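Local coordinates for PA14 domain-containing protein (Clostridium clariflavum, PDB 6QDI), which probably senses plant biomass sugars outside the cell, through tandem calcium-binding PA14 domains carried by an RsgI-type membrane anti-sigma factor, at residues S149-G154 with V208-D213; L275-P280 with V286-C291; G51-L56 with Y61-S66; L121-A126 with I132-C137. All blocks are in the same frame, centred on the assembly; numbering follows the deposited sequence.

Interaction 1 of 4, residues S149-G154 with V208-D213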
loop_
_atom_site.group_PDB
_atom_site.type_symbol
_atom_site.label_atom_id
_atom_site.label_comp_id
_atom_site.label_asym_id
_atom_site.label_seq_id
_atom_site.Cartn_x
_atom_site.Cartn_y
_atom_site.Cartn_z
ATOM N N SER A 149 -0.249 15.928 8.157
ATOM C CA SER A 149 0.109 17.262 8.614
ATOM C C SER A 149 0.301 17.355 10.115
ATOM O O SER A 149 0.664 18.415 10.622
ATOM C CB SER A 149 -0.954 18.302 8.195
ATOM O OG SER A 149 -2.157 18.081 8.903
ATOM N N ILE A 150 0.015 16.291 10.858
ATOM C CA ILE A 150 0.043 16.373 12.314
ATOM C C ILE A 150 1.518 16.315 12.741
ATOM O O ILE A 150 2.221 15.340 12.443
ATOM C CB ILE A 150 -0.748 15.249 12.973
ATOM C CG1 ILE A 150 -2.218 15.250 12.525
ATOM C CG2 ILE A 150 -0.598 15.303 14.480
ATOM C CD1 ILE A 150 -2.991 14.040 12.987
ATOM N N PRO A 151 2.012 17.352 13.446
ATOM C CA PRO A 151 3.434 17.353 13.852
ATOM C C PRO A 151 3.642 16.425 15.043
ATOM O O PRO A 151 2.698 15.919 15.664
ATOM C CB PRO A 151 3.692 18.824 14.184
ATOM C CG PRO A 151 2.352 19.247 14.720
ATOM C CD PRO A 151 1.309 18.553 13.914
ATOM N N GLY A 152 4.901 16.214 15.357
ATOM C CA GLY A 152 5.275 15.447 16.548
ATOM C C GLY A 152 6.583 14.720 16.302
ATOM O O GLY A 152 7.042 14.605 15.180
ATOM N N LYS A 153 7.166 14.227 17.388
ATOM C CA LYS A 153 8.501 13.608 17.382
ATOM C C LYS A 153 8.482 12.080 17.347
ATOM O O LYS A 153 9.528 11.457 17.505
ATOM C CB LYS A 153 9.311 14.137 18.583
ATOM C CG LYS A 153 9.477 15.650 18.647
ATOM C CD LYS A 153 10.062 16.309 17.407
ATOM C CE LYS A 153 10.064 17.861 17.420
ATOM N NZ LYS A 153 10.622 18.479 16.124
ATOM N N GLY A 154 7.328 11.479 17.055
ATOM C CA GLY A 154 7.218 10.050 17.022
ATOM C C GLY A 154 7.999 9.372 15.901
ATOM O O GLY A 154 8.268 9.977 14.873
ATOM N N VAL A 208 -0.696 12.484 22.278
ATOM C CA VAL A 208 -1.864 13.171 21.750
ATOM C C VAL A 208 -1.485 14.566 21.272
ATOM O O VAL A 208 -0.855 15.321 21.986
ATOM C CB VAL A 208 -2.941 13.236 22.835
ATOM C CG1 VAL A 208 -4.119 14.110 22.439
ATOM C CG2 VAL A 208 -3.375 11.824 23.200
ATOM N N PRO A 209 -1.891 14.958 20.045
ATOM C CA PRO A 209 -1.437 16.247 19.528
ATOM C C PRO A 209 -2.242 17.449 19.996
ATOM O O PRO A 209 -1.679 18.539 20.081
ATOM C CB PRO A 209 -1.575 16.080 18.016
ATOM C CG PRO A 209 -2.657 15.030 17.846
ATOM C CD PRO A 209 -2.433 14.088 18.983
ATOM N N TYR A 210 -3.521 17.264 20.262
ATOM C CA TYR A 210 -4.493 18.359 20.493
ATOM C C TYR A 210 -5.440 18.012 21.602
ATOM O O TYR A 210 -5.866 16.860 21.714
ATOM C CB TYR A 210 -5.328 18.637 19.208
ATOM C CG TYR A 210 -4.523 18.780 17.937
ATOM C CD1 TYR A 210 -3.582 19.795 17.791
ATOM C CD2 TYR A 210 -4.707 17.911 16.881
ATOM C CE1 TYR A 210 -2.809 19.907 16.631
ATOM C CE2 TYR A 210 -3.949 18.038 15.728
ATOM C CZ TYR A 210 -3.001 19.029 15.612
ATOM O OH TYR A 210 -2.251 19.090 14.464
ATOM N N ASP A 211 -5.818 18.993 22.425
ATOM C CA ASP A 211 -6.846 18.744 23.396
ATOM C C ASP A 211 -8.216 18.486 22.699
ATOM O O ASP A 211 -8.635 19.259 21.855
ATOM C CB ASP A 211 -7.085 19.980 24.295
ATOM C CG ASP A 211 -6.054 20.309 25.284
ATOM O OD1 ASP A 211 -5.045 19.603 25.443
ATOM O OD2 ASP A 211 -6.279 21.332 25.971
ATOM N N GLY A 212 -8.891 17.427 23.116
ATOM C CA GLY A 212 -10.273 17.161 22.687
ATOM C C GLY A 212 -10.569 15.680 22.711
ATOM O O GLY A 212 -9.859 14.906 23.334
ATOM N N ASP A 213 -11.667 15.296 22.066
ATOM C CA ASP A 213 -12.182 13.945 22.066
ATOM C C ASP A 213 -11.720 13.170 20.836
ATOM O O ASP A 213 -11.752 13.697 19.723
ATOM C CB ASP A 213 -13.714 13.921 22.099
ATOM C CG ASP A 213 -14.316 14.108 23.493
ATOM O OD1 ASP A 213 -13.667 14.595 24.431
ATOM O OD2 ASP A 213 -15.479 13.727 23.667
HETATM O O HOH W 1 -3.205 18.893 11.795
#

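Interaction 2 of 4, residues L275-P280 with V286-C291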
loop_
_atom_site.group_PDB
_atom_site.type_symbol
_atom_site.label_atom_id
_atom_site.label_comp_id
_atom_site.label_asym_id
_atom_site.label_seq_id
_atom_site.Cartn_x
_atom_site.Cartn_y
_atom_site.Cartn_z
ATOM N N LEU A 275 -4.736 0.988 12.033
ATOM C CA LEU A 275 -5.070 1.764 13.247
ATOM C C LEU A 275 -5.292 3.215 12.818
ATOM O O LEU A 275 -4.365 3.890 12.367
ATOM C CB LEU A 275 -3.970 1.662 14.306
ATOM C CG LEU A 275 -4.227 2.466 15.569
ATOM C CD1 LEU A 275 -5.422 1.959 16.353
ATOM C CD2 LEU A 275 -2.997 2.500 16.456
ATOM N N GLU A 276 -6.540 3.664 12.988
ATOM C CA GLU A 276 -6.940 5.018 12.630
ATOM C C GLU A 276 -7.502 5.744 13.836
ATOM O O GLU A 276 -7.849 5.121 14.863
ATOM C CB GLU A 276 -8.011 4.963 11.539
ATOM C CG GLU A 276 -7.552 4.398 10.193
ATOM C CD GLU A 276 -8.703 4.359 9.201
ATOM O OE1 GLU A 276 -9.699 3.685 9.509
ATOM O OE2 GLU A 276 -8.669 5.101 8.197
ATOM N N TRP A 277 -7.624 7.058 13.691
ATOM C CA TRP A 277 -8.318 7.868 14.669
ATOM C C TRP A 277 -9.077 8.971 14.018
ATOM O O TRP A 277 -8.825 9.346 12.892
ATOM C CB TRP A 277 -7.391 8.432 15.747
ATOM C CG TRP A 277 -6.266 9.306 15.332
ATOM C CD1 TRP A 277 -5.930 9.749 14.097
ATOM C CD2 TRP A 277 -5.270 9.847 16.223
ATOM N NE1 TRP A 277 -4.799 10.518 14.162
ATOM C CE2 TRP A 277 -4.388 10.589 15.462
ATOM C CE3 TRP A 277 -5.045 9.737 17.603
ATOM C CZ2 TRP A 277 -3.260 11.202 16.022
ATOM C CZ3 TRP A 277 -3.945 10.361 18.164
ATOM C CH2 TRP A 277 -3.082 11.065 17.372
ATOM N N GLU A 278 -9.998 9.522 14.796
ATOM C CA GLU A 278 -10.637 10.815 14.515
ATOM C C GLU A 278 -10.495 11.623 15.771
ATOM O O GLU A 278 -10.556 11.101 16.869
ATOM C CB GLU A 278 -12.051 10.636 14.036
ATOM C CG GLU A 278 -13.191 10.998 14.892
ATOM C CD GLU A 278 -14.463 10.705 14.147
ATOM O OE1 GLU A 278 -15.095 11.608 13.609
ATOM O OE2 GLU A 278 -14.754 9.530 14.047
ATOM N N GLY A 279 -10.337 12.934 15.610
ATOM C CA GLY A 279 -10.132 13.810 16.761
ATOM C C GLY A 279 -10.301 15.240 16.360
ATOM O O GLY A 279 -10.737 15.549 15.232
ATOM N N PRO A 280 -9.932 16.166 17.248
ATOM C CA PRO A 280 -10.111 17.586 16.953
ATOM C C PRO A 280 -9.242 18.025 15.771
ATOM O O PRO A 280 -8.018 17.937 15.825
ATOM C CB PRO A 280 -9.674 18.269 18.251
ATOM C CG PRO A 280 -9.020 17.241 19.065
ATOM C CD PRO A 280 -9.363 15.920 18.582
ATOM N N VAL A 286 -5.218 7.283 9.332
ATOM C CA VAL A 286 -4.211 6.445 9.981
ATOM C C VAL A 286 -3.520 7.272 11.041
ATOM O O VAL A 286 -3.097 8.424 10.796
ATOM C CB VAL A 286 -3.234 5.962 8.882
ATOM C CG1 VAL A 286 -1.980 5.355 9.459
ATOM C CG2 VAL A 286 -3.930 4.997 7.926
ATOM N N VAL A 287 -3.368 6.684 12.222
ATOM C CA VAL A 287 -2.627 7.377 13.273
ATOM C C VAL A 287 -1.184 7.554 12.797
ATOM O O VAL A 287 -0.543 6.582 12.415
ATOM C CB VAL A 287 -2.671 6.597 14.603
ATOM C CG1 VAL A 287 -1.917 7.368 15.689
ATOM C CG2 VAL A 287 -4.095 6.370 15.050
ATOM N N PRO A 288 -0.650 8.775 12.775
ATOM C CA PRO A 288 0.598 8.996 12.067
ATOM C C PRO A 288 1.836 8.681 12.904
ATOM O O PRO A 288 1.798 8.727 14.142
ATOM C CB PRO A 288 0.552 10.500 11.756
ATOM C CG PRO A 288 -0.177 11.054 12.968
ATOM C CD PRO A 288 -1.252 10.029 13.270
ATOM N N GLN A 289 2.924 8.436 12.202
ATOM C CA GLN A 289 4.209 8.184 12.823
ATOM C C GLN A 289 4.565 9.261 13.847
ATOM O O GLN A 289 5.133 8.960 14.891
ATOM C CB GLN A 289 5.267 8.095 11.729
ATOM C CG GLN A 289 6.671 7.793 12.234
ATOM C CD GLN A 289 7.646 7.665 11.101
ATOM O OE1 GLN A 289 7.547 8.406 10.130
ATOM N NE2 GLN A 289 8.601 6.766 11.213
ATOM N N SER A 290 4.254 10.517 13.523
ATOM C CA SER A 290 4.612 11.615 14.387
ATOM C C SER A 290 4.045 11.510 15.784
ATOM O O SER A 290 4.566 12.166 16.690
ATOM C CB SER A 290 4.127 12.922 13.741
ATOM O OG SER A 290 2.723 12.889 13.625
ATOM N N CYS A 291 2.972 10.733 15.964
ATOM C CA CYS A 291 2.359 10.545 17.269
ATOM C C CYS A 291 2.567 9.174 17.892
ATOM O O CYS A 291 2.007 8.904 18.956
ATOM C CB CYS A 291 0.874 10.859 17.165
ATOM S SG CYS A 291 0.526 12.602 16.790
HETATM O O HOH W 2 -1.192 3.824 12.622
HETATM O O HOH W 3 -4.153 10.925 11.350
#

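Interaction 3 of 4, residues G51-L56 with Y61-S66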
loop_
_atom_site.group_PDB
_atom_site.type_symbol
_atom_site.label_atom_id
_atom_site.label_comp_id
_atom_site.label_asym_id
_atom_site.label_seq_id
_atom_site.Cartn_x
_atom_site.Cartn_y
_atom_site.Cartn_z
ATOM N N GLY A 51 1.237 10.219 -15.727
ATOM C CA GLY A 51 1.846 11.253 -16.536
ATOM C C GLY A 51 1.108 11.340 -17.845
ATOM O O GLY A 51 -0.118 11.148 -17.917
ATOM N N LYS A 52 1.854 11.658 -18.902
ATOM C CA LYS A 52 1.300 11.797 -20.255
ATOM C C LYS A 52 2.045 10.903 -21.217
ATOM O O LYS A 52 3.219 10.587 -20.986
ATOM C CB LYS A 52 1.418 13.222 -20.746
ATOM C CG LYS A 52 0.838 14.254 -19.824
ATOM C CD LYS A 52 -0.661 14.309 -19.870
ATOM C CE LYS A 52 -1.151 15.647 -19.262
ATOM N NZ LYS A 52 -2.621 15.747 -19.280
ATOM N N ILE A 53 1.331 10.510 -22.261
ATOM C CA ILE A 53 1.886 9.706 -23.362
ATOM C C ILE A 53 1.621 10.421 -24.684
ATOM O O ILE A 53 0.534 10.966 -24.874
ATOM C CB ILE A 53 1.339 8.262 -23.350
ATOM C CG1 ILE A 53 2.015 7.396 -24.403
ATOM C CG2 ILE A 53 -0.151 8.231 -23.515
ATOM C CD1 ILE A 53 1.699 5.922 -24.242
ATOM N N ARG A 54 2.638 10.401 -25.556
ATOM C CA ARG A 54 2.603 11.100 -26.850
ATOM C C ARG A 54 2.832 10.104 -27.977
ATOM O O ARG A 54 3.975 9.740 -28.230
ATOM C CB ARG A 54 3.696 12.175 -26.921
ATOM C CG ARG A 54 3.800 12.852 -28.284
ATOM C CD ARG A 54 4.873 13.920 -28.295
ATOM N NE ARG A 54 6.210 13.391 -28.083
ATOM C CZ ARG A 54 6.740 12.359 -28.729
ATOM N NH1 ARG A 54 6.009 11.609 -29.561
ATOM N NH2 ARG A 54 7.992 12.013 -28.462
ATOM N N PRO A 55 1.778 9.678 -28.687
ATOM C CA PRO A 55 2.001 8.799 -29.825
ATOM C C PRO A 55 2.540 9.565 -31.024
ATOM O O PRO A 55 2.283 10.758 -31.165
ATOM C CB PRO A 55 0.606 8.286 -30.158
ATOM C CG PRO A 55 -0.291 9.389 -29.695
ATOM C CD PRO A 55 0.355 9.966 -28.476
ATOM N N LEU A 56 3.236 8.848 -31.888
ATOM C CA LEU A 56 3.816 9.446 -33.069
ATOM C C LEU A 56 2.812 9.504 -34.224
ATOM O O LEU A 56 3.016 10.308 -35.136
ATOM C CB LEU A 56 5.074 8.672 -33.532
ATOM C CG LEU A 56 6.402 8.991 -32.857
ATOM C CD1 LEU A 56 6.362 8.700 -31.377
ATOM C CD2 LEU A 56 7.547 8.244 -33.513
ATOM N N TYR A 61 -3.915 2.317 -31.665
ATOM C CA TYR A 61 -2.822 1.706 -30.895
ATOM C C TYR A 61 -3.327 0.522 -30.118
ATOM O O TYR A 61 -4.464 0.515 -29.623
ATOM C CB TYR A 61 -2.209 2.729 -29.937
ATOM C CG TYR A 61 -1.183 3.600 -30.613
ATOM C CD1 TYR A 61 -1.573 4.667 -31.428
ATOM C CD2 TYR A 61 0.169 3.338 -30.497
ATOM C CE1 TYR A 61 -0.640 5.446 -32.077
ATOM C CE2 TYR A 61 1.110 4.130 -31.153
ATOM C CZ TYR A 61 0.704 5.192 -31.937
ATOM O OH TYR A 61 1.603 6.012 -32.589
ATOM N N THR A 62 -2.483 -0.508 -30.052
ATOM C CA THR A 62 -2.659 -1.608 -29.111
ATOM C C THR A 62 -1.642 -1.473 -28.005
ATOM O O THR A 62 -0.465 -1.214 -28.293
ATOM C CB THR A 62 -2.476 -2.970 -29.796
ATOM O OG1 THR A 62 -3.416 -3.069 -30.869
ATOM C CG2 THR A 62 -2.724 -4.116 -28.831
ATOM N N PHE A 63 -2.110 -1.567 -26.752
ATOM C CA PHE A 63 -1.245 -1.631 -25.585
ATOM C C PHE A 63 -1.231 -3.053 -25.061
ATOM O O PHE A 63 -2.312 -3.681 -24.988
ATOM C CB PHE A 63 -1.710 -0.640 -24.496
ATOM C CG PHE A 63 -1.490 0.798 -24.923
ATOM C CD1 PHE A 63 -2.448 1.489 -25.674
ATOM C CD2 PHE A 63 -0.311 1.437 -24.643
ATOM C CE1 PHE A 63 -2.197 2.764 -26.135
ATOM C CE2 PHE A 63 -0.076 2.712 -25.063
ATOM C CZ PHE A 63 -1.015 3.395 -25.796
ATOM N N TYR A 64 -0.044 -3.552 -24.745
ATOM C CA TYR A 64 0.138 -4.896 -24.257
ATOM C C TYR A 64 0.711 -4.812 -22.850
ATOM O O TYR A 64 1.693 -4.085 -22.624
ATOM C CB TYR A 64 1.134 -5.690 -25.116
ATOM C CG TYR A 64 0.876 -5.653 -26.600
ATOM C CD1 TYR A 64 1.253 -4.567 -27.367
ATOM C CD2 TYR A 64 0.289 -6.721 -27.247
ATOM C CE1 TYR A 64 1.062 -4.539 -28.745
ATOM C CE2 TYR A 64 0.093 -6.711 -28.637
ATOM C CZ TYR A 64 0.433 -5.609 -29.352
ATOM O OH TYR A 64 0.223 -5.627 -30.718
ATOM N N ILE A 65 0.163 -5.615 -21.949
ATOM C CA ILE A 65 0.691 -5.756 -20.625
ATOM C C ILE A 65 1.043 -7.202 -20.337
ATOM O O ILE A 65 0.262 -8.105 -20.594
ATOM C CB ILE A 65 -0.278 -5.170 -19.601
ATOM C CG1 ILE A 65 -0.252 -3.624 -19.736
ATOM C CG2 ILE A 65 0.156 -5.514 -18.186
ATOM C CD1 ILE A 65 -1.012 -2.763 -18.779
ATOM N N SER A 66 2.242 -7.388 -19.782
ATOM C CA SER A 66 2.658 -8.617 -19.094
ATOM C C SER A 66 2.670 -8.284 -17.614
ATOM O O SER A 66 3.244 -7.250 -17.239
ATOM C CB SER A 66 4.065 -9.020 -19.571
ATOM O OG SER A 66 4.137 -9.126 -20.975
HETATM O O HOH W 4 4.032 5.998 -31.465
#

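Interaction 4 of 4, residues L121-A126 with I132-C137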
loop_
_atom_site.group_PDB
_atom_site.type_symbol
_atom_site.label_atom_id
_atom_site.label_comp_id
_atom_site.label_asym_id
_atom_site.label_seq_id
_atom_site.Cartn_x
_atom_site.Cartn_y
_atom_site.Cartn_z
ATOM N N LEU A 121 4.958 -2.683 -20.120
ATOM C CA LEU A 121 4.001 -2.006 -21.031
ATOM C C LEU A 121 4.621 -1.800 -22.410
ATOM O O LEU A 121 5.631 -1.082 -22.545
ATOM C CB LEU A 121 3.601 -0.640 -20.454
ATOM C CG LEU A 121 2.620 0.148 -21.305
ATOM C CD1 LEU A 121 1.260 -0.511 -21.355
ATOM C CD2 LEU A 121 2.572 1.573 -20.787
ATOM N N GLU A 122 3.976 -2.418 -23.390
ATOM C CA GLU A 122 4.353 -2.285 -24.803
ATOM C C GLU A 122 3.230 -1.637 -25.562
ATOM O O GLU A 122 2.062 -1.599 -25.122
ATOM C CB GLU A 122 4.663 -3.674 -25.418
ATOM C CG GLU A 122 5.854 -4.376 -24.788
ATOM C CD GLU A 122 5.905 -5.793 -25.263
ATOM O OE1 GLU A 122 5.264 -6.640 -24.626
ATOM O OE2 GLU A 122 6.467 -6.041 -26.357
ATOM N N TRP A 123 3.560 -1.177 -26.775
ATOM C CA TRP A 123 2.555 -0.683 -27.720
ATOM C C TRP A 123 2.897 -1.126 -29.140
ATOM O O TRP A 123 4.018 -1.505 -29.448
ATOM C CB TRP A 123 2.338 0.846 -27.633
ATOM C CG TRP A 123 3.490 1.739 -28.001
ATOM C CD1 TRP A 123 4.746 1.377 -28.441
ATOM C CD2 TRP A 123 3.447 3.153 -28.023
ATOM N NE1 TRP A 123 5.492 2.503 -28.662
ATOM C CE2 TRP A 123 4.714 3.610 -28.419
ATOM C CE3 TRP A 123 2.474 4.079 -27.689
ATOM C CZ2 TRP A 123 5.014 4.967 -28.509
ATOM C CZ3 TRP A 123 2.765 5.425 -27.788
ATOM C CH2 TRP A 123 4.025 5.858 -28.170
ATOM N N SER A 124 1.875 -1.100 -29.996
ATOM C CA SER A 124 2.060 -1.229 -31.436
ATOM C C SER A 124 0.941 -0.433 -32.130
ATOM O O SER A 124 -0.103 -0.099 -31.557
ATOM C CB SER A 124 2.021 -2.683 -31.883
ATOM O OG SER A 124 0.725 -3.236 -31.776
ATOM N N SER A 125 1.180 -0.162 -33.400
ATOM C CA SER A 125 0.158 0.373 -34.299
ATOM C C SER A 125 0.578 0.012 -35.714
ATOM O O SER A 125 1.638 -0.598 -35.913
ATOM C CB SER A 125 0.038 1.875 -34.108
ATOM O OG SER A 125 1.138 2.614 -34.629
ATOM N N ALA A 126 -0.179 0.432 -36.712
ATOM C CA ALA A 126 0.217 0.141 -38.104
ATOM C C ALA A 126 1.625 0.582 -38.397
ATOM O O ALA A 126 2.389 -0.171 -39.059
ATOM C CB ALA A 126 -0.753 0.778 -39.055
ATOM N N ILE A 132 8.446 -1.881 -26.169
ATOM C CA ILE A 132 8.234 -1.190 -24.920
ATOM C C ILE A 132 7.890 0.258 -25.257
ATOM O O ILE A 132 8.514 0.895 -26.099
ATOM C CB ILE A 132 9.496 -1.279 -24.037
ATOM C CG1 ILE A 132 9.701 -2.729 -23.588
ATOM C CG2 ILE A 132 9.397 -0.329 -22.832
ATOM C CD1 ILE A 132 8.656 -3.168 -22.595
ATOM N N VAL A 133 6.911 0.831 -24.556
ATOM C CA VAL A 133 6.590 2.241 -24.779
ATOM C C VAL A 133 7.815 3.042 -24.340
ATOM O O VAL A 133 8.253 2.915 -23.197
ATOM C CB VAL A 133 5.347 2.704 -24.013
ATOM C CG1 VAL A 133 5.129 4.172 -24.326
ATOM C CG2 VAL A 133 4.135 1.905 -24.435
ATOM N N PRO A 134 8.417 3.815 -25.260
ATOM C CA PRO A 134 9.744 4.373 -24.961
ATOM C C PRO A 134 9.729 5.662 -24.155
ATOM O O PRO A 134 8.727 6.418 -24.156
ATOM C CB PRO A 134 10.320 4.645 -26.332
ATOM C CG PRO A 134 9.123 4.923 -27.181
ATOM C CD PRO A 134 8.025 4.037 -26.666
ATOM N N THR A 135 10.835 5.955 -23.505
ATOM C CA THR A 135 10.898 7.068 -22.589
ATOM C C THR A 135 10.593 8.408 -23.245
ATOM O O THR A 135 9.980 9.289 -22.616
ATOM C CB THR A 135 12.241 7.073 -21.830
ATOM O OG1 THR A 135 12.156 7.878 -20.640
ATOM C CG2 THR A 135 13.408 7.556 -22.696
ATOM N N GLU A 136 10.963 8.567 -24.505
ATOM C CA GLU A 136 10.793 9.862 -25.141
ATOM C C GLU A 136 9.324 10.171 -25.435
ATOM O O GLU A 136 9.004 11.319 -25.805
ATOM C CB GLU A 136 11.640 10.017 -26.398
ATOM C CG GLU A 136 11.291 9.065 -27.496
ATOM C CD GLU A 136 11.966 7.693 -27.455
ATOM O OE1 GLU A 136 12.654 7.324 -26.456
ATOM O OE2 GLU A 136 11.769 6.980 -28.480
ATOM N N CYS A 137 8.445 9.174 -25.277
ATOM C CA CYS A 137 7.018 9.359 -25.468
ATOM C C CYS A 137 6.244 9.469 -24.125
ATOM O O CYS A 137 5.014 9.501 -24.140
ATOM C CB CYS A 137 6.445 8.217 -26.279
ATOM S SG CYS A 137 7.069 8.170 -27.957
HETATM O O HOH W 5 6.970 1.534 -21.073
#

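Interaction 1 of 4, residues S149-G154 with V208-D213
The ring of Tyr210 reaches segment 149-154 through its hydroxyl end, while one face is taken by its own neighbour Pro209. CB of Pro209 sits 3.7 Å above the Tyr210 ring plane, over the centre. At the far end, Tyr210 OH lies 3.6 Å from Pro151 CD, and the two side chains cross at about a right angle. Pro209 itself faces Ile150: Ile150 CG2 is 3.7 Å from Pro209 CB and 4.0 Å from Pro209 CG. The methyl is placed there because CG2 of Ile150 is anti to the backbone N, while CG1 takes the place beside that N (chi1 -58°).

The polar link is indirect. One water is 2.8 Å from Tyr210 OH and 3.2 Å from Ser149 OG and bridges the two hydroxyls. Ile282 of strand 282-283 touches Ile150, Pro209 and Tyr210, and Cys291 also packs on Ile150 and Pro209.

The contact is small, 141 Å² of buried surface, and lies near the surface, away from the calcium sites. It joins the stretch leading into strand 157-162 to the turn before strand 212-220. Its chemistry implies apolar packing around two prolines and Ile150, with the hydroxyls joined through solvent instead of directly.

Interaction 2 of 4, residues L275-P280 with V286-C291
Glu276 and Val286 form an antiparallel, non-hydrogen-bonded beta bridge with diverging side chains. Next to it is the one direct hydrogen bond between the segments: Val287 N donates to Leu275 O at 3.0 Å and 168°. The same oxygen receives a CA-H...O contact from Val286.

Two waters add polar links. One donates to both Leu275 O and Val287 O, so that Leu275 O is gripped by an amide and a water. The other lies at the edge of the Trp277 ring, in its plane. It accepts from Trp277 NE1 at 2.9 Å and donates to Val286 O at 2.8 Å, which satisfies the buried indole N-H.

Apolar contacts gather on Trp277. Its CG lies between the backbone N and the carbonyl carbon (chi1 59°), and this turns the indole toward segment 286-291. Val287 lies over one face with both methyls. Its CG2 makes a CH-pi contact, 3.8 Å from the centroid of the Trp277 five-membered ring, and its CG1 lies 3.9 Å above the Trp277 plane. Val287 CG2 also touches Leu275 CG. Pro288 CD approaches Trp277 CZ2 obliquely at 3.6 Å. Cys291 SG makes a sulfur-aromatic contact at the ring edge, 4.0 Å from Trp277 CH2.

The carboxylate of Glu276 turns to Arg284 in a salt bridge. Strand 271-279 pairs here with the short strand 285-286, within the second PA14 domain. It also pairs with strand 212-220, whose Tyr214 ring meets Trp277 with the planes at about 45°.

Interaction 3 of 4, residues G51-L56 with Y61-S66
Tyr61 extends from strand 59-68 to the loop that follows strand 44-53, where it meets Pro55 and Leu56. The bond from CA to CB already points toward segment 51-56. CG then stands anti to the carbonyl carbon (chi1 -83°), which sends the ring across to Pro55. Along the ring, Tyr61 CE1 and CZ both lie 3.6 Å from Pro55 CB, which comes in obliquely. At the tip, Tyr61 OH is 3.5 Å from the same Pro55 CB. A water 2.7 Å from Tyr61 OH also accepts from Leu56 N at 3.0 Å. The phenol oxygen has a further partner in the same loop, a hydrogen bond with the backbone N of Tyr57. The hydroxyl is thus held to the loop both directly and through water.

Two residues along the strand, Phe63 makes the second contact. Ile53 CD1 lies at the edge of the Phe63 ring, 3.8 Å from Phe63 CE2. The two side chains come from opposite directions.

Strands 44-53 and 59-68 belong to different antiparallel sheets. Side chains meeting beside the loop that crosses between them give the core packing expected where two antiparallel sheets face each other, as in the beta-sandwich fold of PA14 domains.

Interaction 4 of 4, residues L121-A126 with I132-C137
An antiparallel beta bridge between Glu122 and Ile132 folds the chain back on itself in the first PA14 domain. Strand 117-125 is paired here with the short strand 131-132, as a non-hydrogen-bonded pair with CA atoms 4.0 Å apart. Beside it, Val133 N donates to Leu121 O at 3.1 Å and 169°. Leu121 O also accepts from a water that donates to Val133 O as well, so an amide and a water hold this oxygen.

Ile132 lies on the outer side. Its CB points away overall, but the chain curls back (chi2 -70°), with CD1 3.8 Å from Glu122 CG. The acid end of Glu122 forms a salt bridge with Arg130.

On the inner side, Val133 lies over one face of the Trp123 ring. Val133 CG2 is 3.6 Å from Trp123 CG and makes a CH-pi contact with the five-membered ring, 23° off its normal. Val133 CG1 lies 4.0 Å above the plane of Trp123. Ile53 of strand 44-53 packs on both Trp123 and Val133, which ties the bridge to the other sheet.

After the bridge the chain enters a short 3-10 turn, closed by a backbone hydrogen bond from Cys137 N to Pro134 O. Pro134 CD reaches Trp123 NE1 obliquely at 3.6 Å. Cys137 SG sits at the edge of the Trp123 ring as a sulfur-aromatic contact, 3.8 Å from Trp123 CH2.

From the N terminus the contacts come in series, in the order 3, 4, 1, 2; none nests in or crosses another. Interaction 3 closes the short loop between strands 44-53 and 59-68. Interaction 4 closes the turn after strand 117-125, the sheet neighbour of strand 59-68. These two touch, with Thr62 N 2.8 Å from Ser124 O. Interaction 1 spans much more chain, bringing the loop before strand 157-162 against the turn before strand 212-220. Interaction 2 then closes the turn after strand 271-279. It meets interaction 1, with Gly154 N 2.9 Å from Ser290 O. The two pairs stand apart: the centres of interactions 2 and 3 are about 40 Å from each other.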